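Local coordinates for rifin (Plasmodium falciparum, PDB 7JZI), which is a variant surface antigen of the RIFIN family, probably displayed on infected red blood cells where some relatives engage host inhibitory immune receptors, at residues B[50-53]-B[54-57]; B[101-104]-B[105-108]. One frame throughout, in Å; residues are numbered along the deposited sequence.

Interaction 1: B[50-53]-B[54-57]; sequences NSHY and TEVT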
ATOM      1  N   ASN B  50       1.571  23.117   7.996  1.00149.90           N
ATOM      2  CA  ASN B  50       0.934  23.215   9.338  1.00147.14           C
ATOM      3  C   ASN B  50       1.858  22.805  10.500  1.00159.72           C
ATOM      4  O   ASN B  50       1.405  22.965  11.644  1.00164.38           O
ATOM      5  CB  ASN B  50      -0.454  22.572   9.351  1.00149.45           C
ATOM      6  CG  ASN B  50      -1.430  23.258   8.423  1.00150.14           C
ATOM      7  OD1 ASN B  50      -1.078  24.216   7.741  1.00150.28           O
ATOM      8  ND2 ASN B  50      -2.660  22.776   8.393  1.00141.48           N
ATOM      9  N   SER B  51       3.078  22.314  10.250  1.00163.64           N
ATOM     10  CA  SER B  51       4.066  21.996  11.330  1.00165.00           C
ATOM     11  C   SER B  51       3.623  20.805  12.187  1.00164.60           C
ATOM     12  O   SER B  51       3.361  19.770  11.574  1.00163.00           O
ATOM     13  CB  SER B  51       4.396  23.207  12.167  1.00169.87           C
ATOM     14  OG  SER B  51       5.527  22.964  12.990  1.00170.89           O
ATOM     15  N   HIS B  52       3.646  20.907  13.532  1.00174.38           N
ATOM     16  CA  HIS B  52       3.107  19.842  14.398  1.00165.93           C
ATOM     17  C   HIS B  52       3.661  18.458  14.032  1.00170.74           C
ATOM     18  O   HIS B  52       2.924  17.485  13.850  1.00173.67           O
ATOM     19  CB  HIS B  52       1.569  19.856  14.401  1.00158.28           C
ATOM     20  CG  HIS B  52       0.934  19.582  13.067  1.00159.36           C
ATOM     21  ND1 HIS B  52       0.215  20.534  12.377  1.00158.30           N
ATOM     22  CD2 HIS B  52       0.885  18.458  12.312  1.00158.77           C
ATOM     23  CE1 HIS B  52      -0.235  20.012  11.249  1.00158.68           C
ATOM     24  NE2 HIS B  52       0.157  18.753  11.186  1.00157.50           N
ATOM     25  N   TYR B  53       4.995  18.369  14.001  1.00167.79           N
ATOM     26  CA  TYR B  53       5.682  17.199  13.448  1.00163.24           C
ATOM     27  C   TYR B  53       5.241  15.878  14.092  1.00161.26           C
ATOM     28  O   TYR B  53       4.991  14.901  13.373  1.00163.30           O
ATOM     29  CB  TYR B  53       7.195  17.467  13.490  1.00160.04           C
ATOM     30  CG  TYR B  53       7.914  17.280  14.805  1.00164.12           C
ATOM     31  CD1 TYR B  53       8.383  16.040  15.192  1.00157.21           C
ATOM     32  CD2 TYR B  53       8.083  18.349  15.684  1.00171.03           C
ATOM     33  CE1 TYR B  53       9.036  15.876  16.405  1.00161.71           C
ATOM     34  CE2 TYR B  53       8.728  18.194  16.884  1.00171.45           C
ATOM     35  CZ  TYR B  53       9.212  16.961  17.238  1.00169.64           C
ATOM     36  OH  TYR B  53       9.856  16.825  18.443  1.00170.91           O
ATOM     37  N   THR B  54       5.019  15.849  15.412  1.00159.67           N
ATOM     38  CA  THR B  54       4.712  14.577  16.059  1.00163.04           C
ATOM     39  C   THR B  54       3.296  14.099  15.778  1.00167.86           C
ATOM     40  O   THR B  54       2.875  13.095  16.361  1.00159.85           O
ATOM     41  CB  THR B  54       4.969  14.621  17.579  1.00166.95           C
ATOM     42  OG1 THR B  54       4.362  13.477  18.220  1.00195.92           O
ATOM     43  CG2 THR B  54       4.672  15.997  18.289  1.00163.20           C
ATOM     44  N   GLU B  55       2.560  14.766  14.885  1.00168.79           N
ATOM     45  CA  GLU B  55       1.354  14.176  14.323  1.00163.37           C
ATOM     46  C   GLU B  55       1.645  13.243  13.150  1.00160.19           C
ATOM     47  O   GLU B  55       0.709  12.914  12.427  1.00160.62           O
ATOM     48  CB  GLU B  55       0.385  15.279  13.886  1.00163.58           C
ATOM     49  CG  GLU B  55       0.095  16.356  14.923  1.00160.54           C
ATOM     50  CD  GLU B  55      -1.161  17.144  14.603  1.00160.63           C
ATOM     51  OE1 GLU B  55      -1.468  17.335  13.414  1.00156.44           O
ATOM     52  OE2 GLU B  55      -1.830  17.598  15.553  1.00159.95           O
ATOM     53  N   VAL B  56       2.903  12.837  12.935  1.00150.85           N
ATOM     54  CA  VAL B  56       3.235  12.067  11.732  1.00143.79           C
ATOM     55  C   VAL B  56       2.501  10.733  11.667  1.00143.31           C
ATOM     56  O   VAL B  56       2.145  10.273  10.574  1.00141.64           O
ATOM     57  CB  VAL B  56       4.753  11.838  11.613  1.00140.71           C
ATOM     58  CG1 VAL B  56       5.430  13.042  10.998  1.00142.76           C
ATOM     59  CG2 VAL B  56       5.344  11.518  12.963  1.00141.94           C
ATOM     60  N   THR B  57       2.245  10.090  12.809  1.00136.61           N
ATOM     61  CA  THR B  57       1.512   8.833  12.730  1.00142.82           C
ATOM     62  C   THR B  57       0.102   9.070  12.214  1.00143.82           C
ATOM     63  O   THR B  57      -0.486   8.181  11.583  1.00144.11           O
ATOM     64  CB  THR B  57       1.450   8.167  14.105  1.00141.69           C
ATOM     65  OG1 THR B  57       0.422   8.804  14.880  1.00148.06           O
ATOM     66  CG2 THR B  57       2.781   8.295  14.822  1.00121.26           C
TER

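Interaction 2: B[101-104]-B[105-108]; sequences QKDA and ITNV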
ATOM      1  N   GLN B 101      -0.060  -3.187   5.335  1.00 98.96           N
ATOM      2  CA  GLN B 101       0.624  -1.972   4.837  1.00 94.56           C
ATOM      3  C   GLN B 101       0.578  -0.898   5.919  1.00 92.93           C
ATOM      4  O   GLN B 101       1.629  -0.324   6.215  1.00 96.80           O
ATOM      5  CB  GLN B 101      -0.021  -1.523   3.529  1.00102.09           C
ATOM      6  CG  GLN B 101       0.587  -0.276   2.916  1.00 86.27           C
ATOM      7  CD  GLN B 101      -0.076  -0.016   1.589  1.00 94.17           C
ATOM      8  OE1 GLN B 101      -0.449   1.107   1.268  1.00107.27           O
ATOM      9  NE2 GLN B 101      -0.263  -1.072   0.819  1.00 89.93           N
ATOM     10  N   LYS B 102      -0.597  -0.647   6.490  1.00 96.54           N
ATOM     11  CA  LYS B 102      -0.692   0.429   7.466  1.00 99.08           C
ATOM     12  C   LYS B 102       0.281   0.210   8.613  1.00104.93           C
ATOM     13  O   LYS B 102       0.871   1.171   9.118  1.00101.04           O
ATOM     14  CB  LYS B 102      -2.136   0.536   7.969  1.00103.62           C
ATOM     15  CG  LYS B 102      -2.407   1.501   9.125  1.00112.18           C
ATOM     16  CD  LYS B 102      -2.364   0.813  10.480  1.00123.58           C
ATOM     17  CE  LYS B 102      -2.807   1.760  11.580  1.00133.15           C
ATOM     18  NZ  LYS B 102      -1.685   2.571  12.114  1.00146.73           N
ATOM     19  N   ASP B 103       0.500  -1.046   9.005  1.00115.05           N
ATOM     20  CA  ASP B 103       1.448  -1.309  10.078  1.00113.80           C
ATOM     21  C   ASP B 103       2.870  -0.989   9.640  1.00109.74           C
ATOM     22  O   ASP B 103       3.637  -0.395  10.404  1.00115.39           O
ATOM     23  CB  ASP B 103       1.332  -2.760  10.542  1.00119.10           C
ATOM     24  CG  ASP B 103       0.191  -2.965  11.519  1.00116.22           C
ATOM     25  OD1 ASP B 103      -0.239  -1.977  12.157  1.00106.92           O
ATOM     26  OD2 ASP B 103      -0.279  -4.114  11.645  1.00134.09           O
ATOM     27  N   ALA B 104       3.225  -1.333   8.398  1.00107.91           N
ATOM     28  CA  ALA B 104       4.558  -1.012   7.895  1.00103.24           C
ATOM     29  C   ALA B 104       4.761   0.494   7.788  1.00100.40           C
ATOM     30  O   ALA B 104       5.836   1.009   8.123  1.00109.56           O
ATOM     31  CB  ALA B 104       4.779  -1.680   6.540  1.00100.68           C
ATOM     32  N   ILE B 105       3.732   1.218   7.346  1.00 95.02           N
ATOM     33  CA  ILE B 105       3.840   2.669   7.253  1.00106.81           C
ATOM     34  C   ILE B 105       4.023   3.271   8.640  1.00113.14           C
ATOM     35  O   ILE B 105       4.859   4.161   8.848  1.00122.88           O
ATOM     36  CB  ILE B 105       2.605   3.240   6.532  1.00104.02           C
ATOM     37  CG1 ILE B 105       2.496   2.649   5.127  1.00104.52           C
ATOM     38  CG2 ILE B 105       2.677   4.746   6.443  1.00104.32           C
ATOM     39  CD1 ILE B 105       1.440   3.297   4.274  1.00 97.02           C
ATOM     40  N   THR B 106       3.266   2.775   9.618  1.00114.51           N
ATOM     41  CA  THR B 106       3.402   3.281  10.978  1.00118.17           C
ATOM     42  C   THR B 106       4.768   2.946  11.574  1.00127.00           C
ATOM     43  O   THR B 106       5.302   3.726  12.361  1.00132.00           O
ATOM     44  CB  THR B 106       2.265   2.764  11.866  1.00123.37           C
ATOM     45  OG1 THR B 106       2.028   1.376  11.607  1.00122.85           O
ATOM     46  CG2 THR B 106       0.982   3.565  11.621  1.00109.73           C
ATOM     47  N   ASN B 107       5.353   1.796  11.225  1.00127.25           N
ATOM     48  CA  ASN B 107       6.695   1.505  11.738  1.00125.98           C
ATOM     49  C   ASN B 107       7.752   2.396  11.089  1.00120.89           C
ATOM     50  O   ASN B 107       8.671   2.877  11.771  1.00133.66           O
ATOM     51  CB  ASN B 107       7.065   0.035  11.511  1.00133.13           C
ATOM     52  CG  ASN B 107       6.158  -0.937  12.254  1.00137.98           C
ATOM     53  OD1 ASN B 107       5.486  -1.764  11.639  1.00143.64           O
ATOM     54  ND2 ASN B 107       6.159  -0.860  13.578  1.00133.07           N
ATOM     55  N   VAL B 108       7.597   2.689   9.791  1.00122.52           N
ATOM     56  CA  VAL B 108       8.471   3.669   9.140  1.00123.33           C
ATOM     57  C   VAL B 108       8.402   5.007   9.866  1.00133.00           C
ATOM     58  O   VAL B 108       9.425   5.572  10.278  1.00131.67           O
ATOM     59  CB  VAL B 108       8.115   3.816   7.649  1.00107.96           C
ATOM     60  CG1 VAL B 108       8.551   5.172   7.129  1.00114.88           C
ATOM     61  CG2 VAL B 108       8.759   2.716   6.844  1.00 88.78           C
TER

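Interaction 1: B[50-53]-B[54-57]
His52 O takes the backbone N of Glu55 at 2.9 Å in a nearly straight hydrogen bond. This i to i+3 bond closes a turn with Tyr53 and Thr54 at its corners, both in near-helical conformation. One residue on, Val56 N reaches Tyr53 O at 3.0 Å, but the N-H...O angle is only 122° and the bond is weak.

The same turn brings the side chains of His52 and Glu55 together. His52 CG sits between its backbone N and carbonyl carbon (chi1 63°), which turns the imidazole towards the Glu55 side. The glutamate chain crosses the imidazole at a slant, its CG 3.8 Å from His52 CB, and OE1 lies over one face of the ring. Ring and carboxylate planes are 46° apart, and NE2 makes no hydrogen bond to OE1, whose exact distance from the ring is doubtful. The imidazole also meets Phe47, with planes roughly perpendicular.

Tyr53 sends its ring out of the turn to the neighbouring helices, where it touches Ala116 and Ala120 of helix 101-127 as well as Asp20 and Met24 of helix 8-33, while Thr54 and Val56 both touch Leu113.

After Ser51 leaves helix 43-50 with positive phi, this is a type I turn of 3-10 character leading into helix 56-70, with Glu55 in the N-cap position: a linker between helix 43-50 and helix 56-70 in a mainly helical RIFIN domain.

Interaction 2: B[101-104]-B[105-108]
Four backbone bonds join 101-104 to 105-108, each i to i+4. Ile105 N meets Gln101 O at 2.8 Å, and Val108 N meets Ala104 O at 3.0 Å. Between them, Thr106 N goes to Lys102 O and Asn107 N to Asp103 O, both at 2.9 Å.

The side-chain polar contact belongs to Thr106. With chi1 at 43°, its OG1 folds back over the preceding turn, 2.8 Å from Lys102 O and 2.7 Å from Asp103 O. A single hydroxyl proton has both carbonyls within reach, and the model does not settle which receives it. The Asp103 side chain runs beside the threonine, pointing the same way.

Apolar contact is made by Gln101 and Ile105, which lie side by side, the glutamine's CG 3.9 Å from Ile105 CD1. Gln101 also packs on Met67 and Asn68 of helix 56-70 and on an aromatic side chain of another protein chain; Ala104 and Val108 both rest on Leu88.

The i to i+4 bonds and back-turned hydroxyl are common alpha-helical features. Buried Gln101, Ala104 and Ile105 against exposed Asp103 and Asn107 make this opening of helix 101-127 an amphipathic helix of the RIFIN bundle.

How the interactions relate
Interaction 1 comes first along the chain, at the lead-in to helix 56-70, and interaction 2 follows at the start of helix 101-127. Their centres are about 16 Å apart and their nearest atoms about 5 Å, without touching. The two helices nonetheless tie them together: helix 101-127 packs on the 53-56 turn, while Asp64, further along helix 56-70, meets Gln101 and Lys102. Between the two in sequence lie the Cys71-Cys82 disulfide and helix 84-88. The bound platinum ion, at Met98 and Lys100, is about 9 Å from the Asp103 side chain. Both contacts mark helix beginnings and lie at two levels of one helix-helix interface within the bundle.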